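Long-range contacts in putative methylase (Clostridium difficile, PDB 3LDU), which probably methylates guanine bases of ribosomal RNA and binds GTP in its methyltransferase domain: residues Arg197-Pro202 with Phe304-Pro309; Lys259-Asp264 with Tyr285-Val290. All blocks are in the same frame, centred on the assembly; numbering follows the deposited sequence.

Interaction 1: residues Arg197-Pro202 with Phe304-Pro309. With GTP (guanosine-5'-triphosphate), chain B.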
ATOM      1  N   ARG A 197      16.363  12.244  12.230  1.00 28.33           N
ATOM      2  CA  ARG A 197      16.547  13.380  11.332  1.00 30.87           C
ATOM      3  C   ARG A 197      15.294  14.256  11.340  1.00 28.64           C
ATOM      4  O   ARG A 197      14.173  13.761  11.451  1.00 27.48           O
ATOM      5  CB  ARG A 197      16.841  12.907   9.906  1.00 33.66           C
ATOM      6  CG  ARG A 197      18.081  12.028   9.769  1.00 39.95           C
ATOM      7  CD  ARG A 197      19.349  12.807  10.067  1.00 41.93           C
ATOM      8  NE  ARG A 197      19.499  13.952   9.172  1.00 44.15           N
ATOM      9  CZ  ARG A 197      20.033  13.883   7.957  1.00 47.36           C
ATOM     10  NH1 ARG A 197      20.472  12.719   7.486  1.00 47.77           N
ATOM     11  NH2 ARG A 197      20.122  14.975   7.212  1.00 36.97           N
ATOM     12  N   VAL A 198      15.484  15.566  11.225  1.00 26.19           N
ATOM     13  CA  VAL A 198      14.349  16.477  11.188  1.00 22.89           C
ATOM     14  C   VAL A 198      13.468  16.192   9.964  1.00 24.96           C
ATOM     15  O   VAL A 198      13.965  16.065   8.840  1.00 24.81           O
ATOM     16  CB  VAL A 198      14.824  17.953  11.140  1.00 31.97           C
ATOM     17  CG1 VAL A 198      13.684  18.865  10.778  1.00 27.97           C
ATOM     18  CG2 VAL A 198      15.454  18.363  12.469  1.00 33.45           C
ATOM     19  N   LEU A 199      12.163  16.064  10.198  1.00 23.26           N
ATOM     20  CA  LEU A 199      11.194  15.852   9.122  1.00 20.07           C
ATOM     21  C   LEU A 199       9.964  16.711   9.339  1.00 23.07           C
ATOM     22  O   LEU A 199       9.371  16.698  10.425  1.00 22.94           O
ATOM     23  CB  LEU A 199      10.763  14.387   9.023  1.00 22.93           C
ATOM     24  CG  LEU A 199       9.596  14.138   8.055  1.00 16.76           C
ATOM     25  CD1 LEU A 199       9.978  14.445   6.590  1.00 18.16           C
ATOM     26  CD2 LEU A 199       9.109  12.689   8.158  1.00 22.51           C
ATOM     27  N   VAL A 200       9.597  17.478   8.314  1.00 23.89           N
ATOM     28  CA  VAL A 200       8.421  18.338   8.372  1.00 18.12           C
ATOM     29  C   VAL A 200       7.529  18.099   7.161  1.00 23.56           C
ATOM     30  O   VAL A 200       8.020  18.017   6.048  1.00 21.61           O
ATOM     31  CB  VAL A 200       8.818  19.835   8.359  1.00 20.23           C
ATOM     32  CG1 VAL A 200       7.582  20.710   8.548  1.00 19.34           C
ATOM     33  CG2 VAL A 200       9.855  20.106   9.432  1.00 20.83           C
ATOM     34  N   ASP A 201       6.222  17.996   7.382  1.00 19.86           N
ATOM     35  CA  ASP A 201       5.247  18.065   6.292  1.00 17.70           C
ATOM     36  C   ASP A 201       4.413  19.312   6.563  1.00 18.55           C
ATOM     37  O   ASP A 201       3.505  19.281   7.400  1.00 20.70           O
ATOM     38  CB  ASP A 201       4.337  16.825   6.280  1.00 17.10           C
ATOM     39  CG  ASP A 201       3.287  16.886   5.178  1.00 21.35           C
ATOM     40  OD1 ASP A 201       3.164  17.957   4.547  1.00 20.45           O
ATOM     41  OD2 ASP A 201       2.576  15.876   4.945  1.00 22.42           O
ATOM     42  N   PRO A 202       4.709  20.416   5.855  1.00 23.06           N
ATOM     43  CA  PRO A 202       4.101  21.718   6.166  1.00 21.51           C
ATOM     44  C   PRO A 202       2.709  21.938   5.557  1.00 20.91           C
ATOM     45  O   PRO A 202       2.152  23.030   5.699  1.00 21.92           O
ATOM     46  CB  PRO A 202       5.116  22.714   5.589  1.00 20.36           C
ATOM     47  CG  PRO A 202       5.666  22.021   4.390  1.00 18.10           C
ATOM     48  CD  PRO A 202       5.690  20.510   4.763  1.00 20.53           C
ATOM     49  N   PHE A 304      14.422  17.453   6.410  1.00 25.79           N
ATOM     50  CA  PHE A 304      13.679  16.887   5.293  1.00 22.74           C
ATOM     51  C   PHE A 304      12.271  17.454   5.264  1.00 21.34           C
ATOM     52  O   PHE A 304      11.662  17.638   6.310  1.00 22.45           O
ATOM     53  CB  PHE A 304      13.568  15.367   5.447  1.00 22.07           C
ATOM     54  CG  PHE A 304      14.856  14.642   5.248  1.00 21.42           C
ATOM     55  CD1 PHE A 304      15.191  14.135   4.010  1.00 27.31           C
ATOM     56  CD2 PHE A 304      15.731  14.457   6.307  1.00 24.34           C
ATOM     57  CE1 PHE A 304      16.376  13.465   3.827  1.00 32.39           C
ATOM     58  CE2 PHE A 304      16.919  13.790   6.128  1.00 32.72           C
ATOM     59  CZ  PHE A 304      17.243  13.294   4.887  1.00 30.50           C
ATOM     60  N   ILE A 305      11.757  17.709   4.063  1.00 22.22           N
ATOM     61  CA  ILE A 305      10.340  18.000   3.869  1.00 20.36           C
ATOM     62  C   ILE A 305       9.772  16.950   2.918  1.00 19.60           C
ATOM     63  O   ILE A 305      10.364  16.680   1.863  1.00 18.37           O
ATOM     64  CB  ILE A 305      10.111  19.399   3.280  1.00 18.25           C
ATOM     65  CG1 ILE A 305      10.319  20.459   4.363  1.00 21.17           C
ATOM     66  CG2 ILE A 305       8.694  19.507   2.707  1.00 21.27           C
ATOM     67  CD1 ILE A 305      10.671  21.864   3.813  1.00 21.99           C
ATOM     68  N   ILE A 306       8.669  16.312   3.312  1.00 19.67           N
ATOM     69  CA  ILE A 306       7.958  15.403   2.414  1.00 18.92           C
ATOM     70  C   ILE A 306       6.517  15.822   2.492  1.00 19.86           C
ATOM     71  O   ILE A 306       5.947  15.886   3.592  1.00 20.26           O
ATOM     72  CB  ILE A 306       8.090  13.929   2.857  1.00 19.75           C
ATOM     73  CG1 ILE A 306       9.564  13.516   2.916  1.00 19.09           C
ATOM     74  CG2 ILE A 306       7.347  13.009   1.884  1.00 17.45           C
ATOM     75  CD1 ILE A 306       9.774  12.125   3.527  1.00 22.63           C
ATOM     76  N   THR A 307       5.916  16.146   1.353  1.00 17.72           N
ATOM     77  CA  THR A 307       4.594  16.756   1.404  1.00 16.23           C
ATOM     78  C   THR A 307       3.755  16.546   0.146  1.00 20.97           C
ATOM     79  O   THR A 307       4.283  16.288  -0.940  1.00 18.63           O
ATOM     80  CB  THR A 307       4.719  18.290   1.684  1.00 16.44           C
ATOM     81  OG1 THR A 307       3.439  18.826   2.016  1.00 21.93           O
ATOM     82  CG2 THR A 307       5.306  19.020   0.470  1.00 17.95           C
ATOM     83  N   ASN A 308       2.439  16.687   0.323  1.00 20.40           N
ATOM     84  CA  ASN A 308       1.438  16.450  -0.711  1.00 20.99           C
ATOM     85  C   ASN A 308       0.577  17.721  -0.823  1.00 20.17           C
ATOM     86  O   ASN A 308      -0.452  17.850  -0.153  1.00 18.83           O
ATOM     87  CB  ASN A 308       0.630  15.200  -0.275  1.00 22.00           C
ATOM     88  CG  ASN A 308      -0.574  14.903  -1.145  1.00 24.38           C
ATOM     89  OD1 ASN A 308      -1.659  14.588  -0.632  1.00 31.06           O
ATOM     90  ND2 ASN A 308      -0.391  14.935  -2.442  1.00 21.25           N
ATOM     91  N   PRO A 309       1.038  18.711  -1.614  1.00 20.99           N
ATOM     92  CA  PRO A 309       0.316  19.994  -1.698  1.00 23.40           C
ATOM     93  C   PRO A 309      -0.972  19.854  -2.506  1.00 20.85           C
ATOM     94  O   PRO A 309      -1.164  18.830  -3.157  1.00 23.79           O
ATOM     95  CB  PRO A 309       1.298  20.897  -2.467  1.00 23.50           C
ATOM     96  CG  PRO A 309       2.109  19.926  -3.301  1.00 20.55           C
ATOM     97  CD  PRO A 309       2.290  18.725  -2.398  1.00 17.95           C
TER
HETATM   98  PG  GTP B 383      -2.943  13.716   3.745  0.70 67.03           P
HETATM   99  O1G GTP B 383      -1.655  13.969   4.498  0.70 70.63           O
HETATM  100  O2G GTP B 383      -2.966  12.275   3.313  0.70 65.55           O
HETATM  101  O3G GTP B 383      -4.147  13.943   4.630  0.70 62.43           O
HETATM  102  O3B GTP B 383      -2.981  14.703   2.461  0.70 73.72           O
HETATM  103  PB  GTP B 383      -4.000  15.957   2.435  0.70 99.85           P
HETATM  104  O1B GTP B 383      -5.209  15.551   1.626  0.70 98.87           O
HETATM  105  O2B GTP B 383      -4.437  16.334   3.825  0.70102.45           O
HETATM  106  O3A GTP B 383      -3.302  17.218   1.704  0.70 44.75           O
HETATM  107  PA  GTP B 383      -4.218  18.002   0.621  0.70 39.98           P
HETATM  108  O1A GTP B 383      -5.586  18.226   1.228  0.70 59.58           O
HETATM  109  O2A GTP B 383      -4.345  17.202  -0.654  0.70 55.74           O
HETATM  110  O5' GTP B 383      -3.566  19.444   0.358  0.90 50.49           O
HETATM  111  C5' GTP B 383      -2.486  19.786   1.167  0.90 48.50           C
HETATM  112  C4' GTP B 383      -3.027  20.490   2.406  0.90 43.60           C
HETATM  113  O4' GTP B 383      -2.389  21.736   2.432  0.90 43.80           O
HETATM  114  C3' GTP B 383      -4.527  20.790   2.446  0.90 34.80           C
HETATM  115  O3' GTP B 383      -5.056  20.174   3.600  0.90 32.86           O
HETATM  116  C2' GTP B 383      -4.654  22.305   2.583  0.90 35.36           C
HETATM  117  O2' GTP B 383      -5.507  22.698   3.641  0.90 33.59           O
HETATM  118  C1' GTP B 383      -3.253  22.699   2.979  0.90 36.80           C
HETATM  119  N9  GTP B 383      -2.782  24.003   2.497  0.90 29.38           N
HETATM  120  C8  GTP B 383      -3.124  24.741   1.394  0.90 30.85           C
HETATM  121  N7  GTP B 383      -2.365  25.869   1.412  0.90 34.27           N
HETATM  122  C5  GTP B 383      -1.564  25.847   2.509  0.90 33.33           C
HETATM  123  C6  GTP B 383      -0.611  26.727   3.010  0.90 38.65           C
HETATM  124  O6  GTP B 383      -0.346  27.791   2.429  0.90 36.72           O
HETATM  125  N1  GTP B 383       0.041  26.386   4.177  0.90 34.03           N
HETATM  126  C2  GTP B 383      -0.241  25.203   4.836  0.90 32.61           C
HETATM  127  N2  GTP B 383       0.424  24.916   5.943  0.90 30.66           N
HETATM  128  N3  GTP B 383      -1.200  24.319   4.349  0.90 25.23           N
HETATM  129  C4  GTP B 383      -1.828  24.664   3.196  0.90 33.81           C
HETATM  130  O   HOH W   1       0.988  16.368   2.789  1.00 20.36           O

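Interaction 2: residues Lys259-Asp264 with Tyr285-Val290. With GTP (guanosine-5'-triphosphate), chain B; FMT (formic acid), chain D.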
ATOM      1  N   LYS A 259      11.043  13.442  17.132  1.00 30.40           N
ATOM      2  CA  LYS A 259       9.854  14.225  16.859  1.00 29.42           C
ATOM      3  C   LYS A 259       9.877  14.632  15.392  1.00 29.24           C
ATOM      4  O   LYS A 259      10.919  15.036  14.871  1.00 31.97           O
ATOM      5  CB  LYS A 259       9.838  15.485  17.724  1.00 40.79           C
ATOM      6  CG  LYS A 259       8.471  15.895  18.234  1.00 48.77           C
ATOM      7  CD  LYS A 259       8.150  15.184  19.542  1.00 53.06           C
ATOM      8  CE  LYS A 259       7.116  15.943  20.354  1.00 53.70           C
ATOM      9  NZ  LYS A 259       6.667  15.139  21.525  1.00 57.65           N
ATOM     10  N   ILE A 260       8.734  14.517  14.730  1.00 22.99           N
ATOM     11  CA  ILE A 260       8.572  15.071  13.391  1.00 23.44           C
ATOM     12  C   ILE A 260       7.349  15.988  13.433  1.00 24.39           C
ATOM     13  O   ILE A 260       6.553  15.920  14.386  1.00 24.15           O
ATOM     14  CB  ILE A 260       8.458  13.957  12.322  1.00 20.13           C
ATOM     15  CG1 ILE A 260       7.211  13.109  12.562  1.00 16.46           C
ATOM     16  CG2 ILE A 260       9.691  13.080  12.364  1.00 22.44           C
ATOM     17  CD1 ILE A 260       7.114  11.868  11.669  1.00 19.29           C
ATOM     18  N   TYR A 261       7.217  16.867  12.439  1.00 18.08           N
ATOM     19  CA  TYR A 261       6.282  17.979  12.554  1.00 17.52           C
ATOM     20  C   TYR A 261       5.374  18.137  11.353  1.00 20.39           C
ATOM     21  O   TYR A 261       5.821  18.023  10.221  1.00 23.13           O
ATOM     22  CB  TYR A 261       7.076  19.285  12.707  1.00 22.03           C
ATOM     23  CG  TYR A 261       7.911  19.308  13.952  1.00 24.97           C
ATOM     24  CD1 TYR A 261       7.447  19.930  15.101  1.00 25.33           C
ATOM     25  CD2 TYR A 261       9.156  18.690  13.988  1.00 29.49           C
ATOM     26  CE1 TYR A 261       8.207  19.943  16.266  1.00 34.30           C
ATOM     27  CE2 TYR A 261       9.922  18.700  15.142  1.00 35.05           C
ATOM     28  CZ  TYR A 261       9.441  19.324  16.276  1.00 39.37           C
ATOM     29  OH  TYR A 261      10.199  19.332  17.424  1.00 45.47           O
ATOM     30  N   GLY A 262       4.106  18.445  11.611  1.00 20.46           N
ATOM     31  CA  GLY A 262       3.173  18.747  10.541  1.00 19.46           C
ATOM     32  C   GLY A 262       2.547  20.113  10.756  1.00 22.82           C
ATOM     33  O   GLY A 262       2.289  20.508  11.901  1.00 23.65           O
ATOM     34  N   TYR A 263       2.326  20.839   9.661  1.00 20.65           N
ATOM     35  CA  TYR A 263       1.555  22.083   9.683  1.00 19.61           C
ATOM     36  C   TYR A 263       0.481  22.046   8.611  1.00 17.40           C
ATOM     37  O   TYR A 263       0.668  21.426   7.565  1.00 22.06           O
ATOM     38  CB  TYR A 263       2.461  23.299   9.436  1.00 19.76           C
ATOM     39  CG  TYR A 263       3.573  23.393  10.438  1.00 20.82           C
ATOM     40  CD1 TYR A 263       3.367  23.996  11.668  1.00 23.18           C
ATOM     41  CD2 TYR A 263       4.825  22.858  10.164  1.00 24.61           C
ATOM     42  CE1 TYR A 263       4.370  24.060  12.601  1.00 25.44           C
ATOM     43  CE2 TYR A 263       5.843  22.923  11.092  1.00 25.45           C
ATOM     44  CZ  TYR A 263       5.610  23.534  12.306  1.00 27.98           C
ATOM     45  OH  TYR A 263       6.606  23.603  13.246  1.00 30.26           O
ATOM     46  N   ASP A 264      -0.639  22.718   8.864  1.00 18.45           N
ATOM     47  CA  ASP A 264      -1.661  22.907   7.835  1.00 22.27           C
ATOM     48  C   ASP A 264      -2.450  24.158   8.210  1.00 24.60           C
ATOM     49  O   ASP A 264      -2.495  24.523   9.381  1.00 24.69           O
ATOM     50  CB  ASP A 264      -2.585  21.676   7.768  1.00 19.41           C
ATOM     51  CG  ASP A 264      -3.331  21.577   6.447  1.00 27.03           C
ATOM     52  OD1 ASP A 264      -3.018  20.658   5.654  1.00 26.39           O
ATOM     53  OD2 ASP A 264      -4.223  22.416   6.192  1.00 28.90           O
ATOM     54  N   TYR A 285       5.396  10.949  18.779  1.00 25.31           N
ATOM     55  CA  TYR A 285       6.502  11.201  17.851  1.00 24.98           C
ATOM     56  C   TYR A 285       6.186  12.296  16.856  1.00 27.74           C
ATOM     57  O   TYR A 285       7.043  12.674  16.070  1.00 24.90           O
ATOM     58  CB  TYR A 285       6.893   9.921  17.105  1.00 26.29           C
ATOM     59  CG  TYR A 285       7.251   8.793  18.041  1.00 29.75           C
ATOM     60  CD1 TYR A 285       8.554   8.623  18.483  1.00 31.39           C
ATOM     61  CD2 TYR A 285       6.278   7.909  18.502  1.00 29.64           C
ATOM     62  CE1 TYR A 285       8.881   7.603  19.359  1.00 34.28           C
ATOM     63  CE2 TYR A 285       6.599   6.889  19.372  1.00 38.81           C
ATOM     64  CZ  TYR A 285       7.900   6.741  19.795  1.00 38.10           C
ATOM     65  OH  TYR A 285       8.223   5.714  20.654  1.00 40.02           O
ATOM     66  N   ILE A 286       4.959  12.812  16.898  1.00 21.26           N
ATOM     67  CA  ILE A 286       4.556  13.837  15.944  1.00 22.62           C
ATOM     68  C   ILE A 286       3.936  15.023  16.648  1.00 23.48           C
ATOM     69  O   ILE A 286       3.147  14.867  17.577  1.00 22.63           O
ATOM     70  CB  ILE A 286       3.511  13.319  14.933  1.00 21.82           C
ATOM     71  CG1 ILE A 286       3.915  11.960  14.388  1.00 20.46           C
ATOM     72  CG2 ILE A 286       3.358  14.315  13.793  1.00 20.72           C
ATOM     73  CD1 ILE A 286       2.832  11.318  13.518  1.00 24.41           C
ATOM     74  N   GLU A 287       4.289  16.217  16.197  1.00 21.67           N
ATOM     75  CA  GLU A 287       3.618  17.415  16.675  1.00 25.32           C
ATOM     76  C   GLU A 287       2.960  18.116  15.485  1.00 23.39           C
ATOM     77  O   GLU A 287       3.634  18.472  14.519  1.00 24.06           O
ATOM     78  CB  GLU A 287       4.610  18.336  17.385  1.00 30.61           C
ATOM     79  CG  GLU A 287       4.016  19.660  17.800  1.00 39.55           C
ATOM     80  CD  GLU A 287       5.023  20.547  18.513  1.00 42.98           C
ATOM     81  OE1 GLU A 287       5.711  20.045  19.429  1.00 45.71           O
ATOM     82  OE2 GLU A 287       5.115  21.744  18.160  1.00 40.41           O
ATOM     83  N   PHE A 288       1.643  18.281  15.561  1.00 23.21           N
ATOM     84  CA  PHE A 288       0.849  18.890  14.499  1.00 24.98           C
ATOM     85  C   PHE A 288       0.392  20.257  14.987  1.00 25.07           C
ATOM     86  O   PHE A 288      -0.010  20.393  16.145  1.00 26.05           O
ATOM     87  CB  PHE A 288      -0.415  18.069  14.231  1.00 22.69           C
ATOM     88  CG  PHE A 288      -0.174  16.710  13.613  1.00 20.11           C
ATOM     89  CD1 PHE A 288       0.154  16.586  12.266  1.00 19.38           C
ATOM     90  CD2 PHE A 288      -0.347  15.563  14.360  1.00 27.30           C
ATOM     91  CE1 PHE A 288       0.341  15.322  11.682  1.00 22.79           C
ATOM     92  CE2 PHE A 288      -0.167  14.308  13.788  1.00 26.06           C
ATOM     93  CZ  PHE A 288       0.182  14.194  12.450  1.00 25.11           C
ATOM     94  N   ASN A 289       0.452  21.254  14.109  1.00 23.06           N
ATOM     95  CA  ASN A 289       0.043  22.625  14.435  1.00 27.30           C
ATOM     96  C   ASN A 289      -0.570  23.317  13.225  1.00 27.62           C
ATOM     97  O   ASN A 289      -0.225  23.013  12.083  1.00 22.55           O
ATOM     98  CB  ASN A 289       1.245  23.462  14.888  1.00 32.48           C
ATOM     99  CG  ASN A 289       1.725  23.103  16.278  1.00 34.28           C
ATOM    100  OD1 ASN A 289       0.994  23.250  17.260  1.00 34.27           O
ATOM    101  ND2 ASN A 289       2.967  22.635  16.369  1.00 38.13           N
ATOM    102  N   VAL A 290      -1.470  24.260  13.471  1.00 25.94           N
ATOM    103  CA  VAL A 290      -1.874  25.168  12.404  1.00 25.15           C
ATOM    104  C   VAL A 290      -0.660  26.010  12.027  1.00 28.43           C
ATOM    105  O   VAL A 290       0.040  26.528  12.891  1.00 27.47           O
ATOM    106  CB  VAL A 290      -3.050  26.066  12.840  1.00 27.14           C
ATOM    107  CG1 VAL A 290      -3.354  27.116  11.779  1.00 23.36           C
ATOM    108  CG2 VAL A 290      -4.277  25.209  13.106  1.00 31.33           C
TER
HETATM  109  PG  GTP B 383      -2.943  13.716   3.745  0.70 67.03           P
HETATM  110  O1G GTP B 383      -1.655  13.969   4.498  0.70 70.63           O
HETATM  111  O2G GTP B 383      -2.966  12.275   3.313  0.70 65.55           O
HETATM  112  O3G GTP B 383      -4.147  13.943   4.630  0.70 62.43           O
HETATM  113  O3B GTP B 383      -2.981  14.703   2.461  0.70 73.72           O
HETATM  114  PB  GTP B 383      -4.000  15.957   2.435  0.70 99.85           P
HETATM  115  O1B GTP B 383      -5.209  15.551   1.626  0.70 98.87           O
HETATM  116  O2B GTP B 383      -4.437  16.334   3.825  0.70102.45           O
HETATM  117  O3A GTP B 383      -3.302  17.218   1.704  0.70 44.75           O
HETATM  118  PA  GTP B 383      -4.218  18.002   0.621  0.70 39.98           P
HETATM  119  O1A GTP B 383      -5.586  18.226   1.228  0.70 59.58           O
HETATM  120  O2A GTP B 383      -4.345  17.202  -0.654  0.70 55.74           O
HETATM  121  O5' GTP B 383      -3.566  19.444   0.358  0.90 50.49           O
HETATM  122  C5' GTP B 383      -2.486  19.786   1.167  0.90 48.50           C
HETATM  123  C4' GTP B 383      -3.027  20.490   2.406  0.90 43.60           C
HETATM  124  O4' GTP B 383      -2.389  21.736   2.432  0.90 43.80           O
HETATM  125  C3' GTP B 383      -4.527  20.790   2.446  0.90 34.80           C
HETATM  126  O3' GTP B 383      -5.056  20.174   3.600  0.90 32.86           O
HETATM  127  C2' GTP B 383      -4.654  22.305   2.583  0.90 35.36           C
HETATM  128  O2' GTP B 383      -5.507  22.698   3.641  0.90 33.59           O
HETATM  129  C1' GTP B 383      -3.253  22.699   2.979  0.90 36.80           C
HETATM  130  N9  GTP B 383      -2.782  24.003   2.497  0.90 29.38           N
HETATM  131  C8  GTP B 383      -3.124  24.741   1.394  0.90 30.85           C
HETATM  132  N7  GTP B 383      -2.365  25.869   1.412  0.90 34.27           N
HETATM  133  C5  GTP B 383      -1.564  25.847   2.509  0.90 33.33           C
HETATM  134  C6  GTP B 383      -0.611  26.727   3.010  0.90 38.65           C
HETATM  135  O6  GTP B 383      -0.346  27.791   2.429  0.90 36.72           O
HETATM  136  N1  GTP B 383       0.041  26.386   4.177  0.90 34.03           N
HETATM  137  C2  GTP B 383      -0.241  25.203   4.836  0.90 32.61           C
HETATM  138  N2  GTP B 383       0.424  24.916   5.943  0.90 30.66           N
HETATM  139  N3  GTP B 383      -1.200  24.319   4.349  0.90 25.23           N
HETATM  140  C4  GTP B 383      -1.828  24.664   3.196  0.90 33.81           C
HETATM  141  C   FMT D 385      14.067  15.330  16.499  1.00 63.68           C
HETATM  142  O1  FMT D 385      14.609  15.988  15.612  1.00 64.37           O
HETATM  143  O2  FMT D 385      13.682  14.170  16.355  1.00 62.05           O
HETATM  144  O   HOH W   2       4.187  21.250  13.986  1.00 28.65           O

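Interaction 1: residues Arg197-Pro202 with Phe304-Pro309
Strands 199-201 and 304-307 run parallel in the sheet of the methyltransferase domain. Their backbones are joined by three hydrogen bonds. Phe304 N donates to Val198 O from above the carbonyl plane, while Val200 N meets Phe304 O nearly along the C=O axis, at 2.9 Å. Ile306 N closes on Val200 O at a longer 3.3 Å.

The middle is buried and well packed. On one face Leu199 CD1 reaches across to Phe304 CB and lies 3.8 Å from Ile306 CG1. Helix 208-217 covers Leu199 there. On the face of Val200 and Ile305, the Pro202 ring crosses the Ile305 side chain at about a right angle, CD against CG2, and both touch Phe332 of helix 315-333.

The N-terminal end is looser and holds the exposed Arg197. Its chain bends at chi2 and chi3, so the guanidinium folds back to Phe304, with NE at the ring edge. Ring atom CE2 sits over the centre of the guanidinium face, 3.5 Å above it, with the two planes 61° apart. Arg197 NH2 also bonds to Phe302 O.

At the C-terminal end Asp201 CG is anti to its backbone N (chi1 178°). Thr307 OG1 donates to Asp201 OD1 at 2.7 Å, and Met203 N binds the same oxygen. Water 1 links Asp201 OD2 to Asn308 N. Two donors on OD1 and one on OD2 would favour a charged carboxylate, close to GTP, whose N2 lies 2.6 Å from Pro202 O.

Interaction 2: residues Lys259-Asp264 with Tyr285-Val290
Five backbone hydrogen bonds join strands 260-264 and 286-290 in parallel register, from Ile260 N to Tyr285 O at 2.8 Å through to Asp264 N and Asn289 O at 3.3 Å, with the strand axes only 18° apart.

One face carries Ile260, Ile286 and Phe288. The two isoleucines lie side by side, CG1 to CG1, at 3.9 Å. Ile286 CG2 rests over one face of the Phe288 ring, toward its rim. Phe288 CD1 comes 4.1 Å from Gly262 CA, so the ring packs close against bare backbone. Helix 208-217 packs on this face.

The strands belong to a beta-alpha-beta unit whose crossover runs through helix 267-280, within the Rossmann-like methyltransferase fold.

The other face is more polar. The extended Glu287 chain crosses Tyr261 obliquely, its carboxylate turned 74° from the ring; Tyr261 CE1 is 3.9 Å from Glu287 CD. Asn289 ND2 donates to the anti lone pair of Glu287 OE2, with the acceptor in the amide plane. Tyr263 lies alongside Asn289, ring and amide planes 29° apart. Water 2 sits over one face of the Tyr263 ring, toward its rim, 3.1 Å from the plane. It donates to Gly262 O and Glu287 O and accepts from Asn289 ND2.

At the C-terminal end Asp264 grips the GTP ribose: O3' donates to OD1 and O2' to OD2. Gly205 N binds OD1, and Asp266 N binds OD2.

Interactions 1 and 2 lie in one mixed sheet of the methyltransferase domain, their centres about 10 Å apart. Strands 199-201 and 260-264 are neighbours, so the order across the sheet is 286-290, 260-264, 199-201, 304-307. Probable backbone hydrogen bonds from Asp201 N to Tyr261 O and from Tyr261 N to Leu199 O join the two contacts. Along the chain, interaction 2 is nested inside the loop closed by interaction 1, and strand 304-307 follows 286-290. Helix 208-217 packs against both. Both contacts touch GTP at the C-terminal ends of their strands, the edge where Rossmann-like methyltransferases typically bind their cofactor.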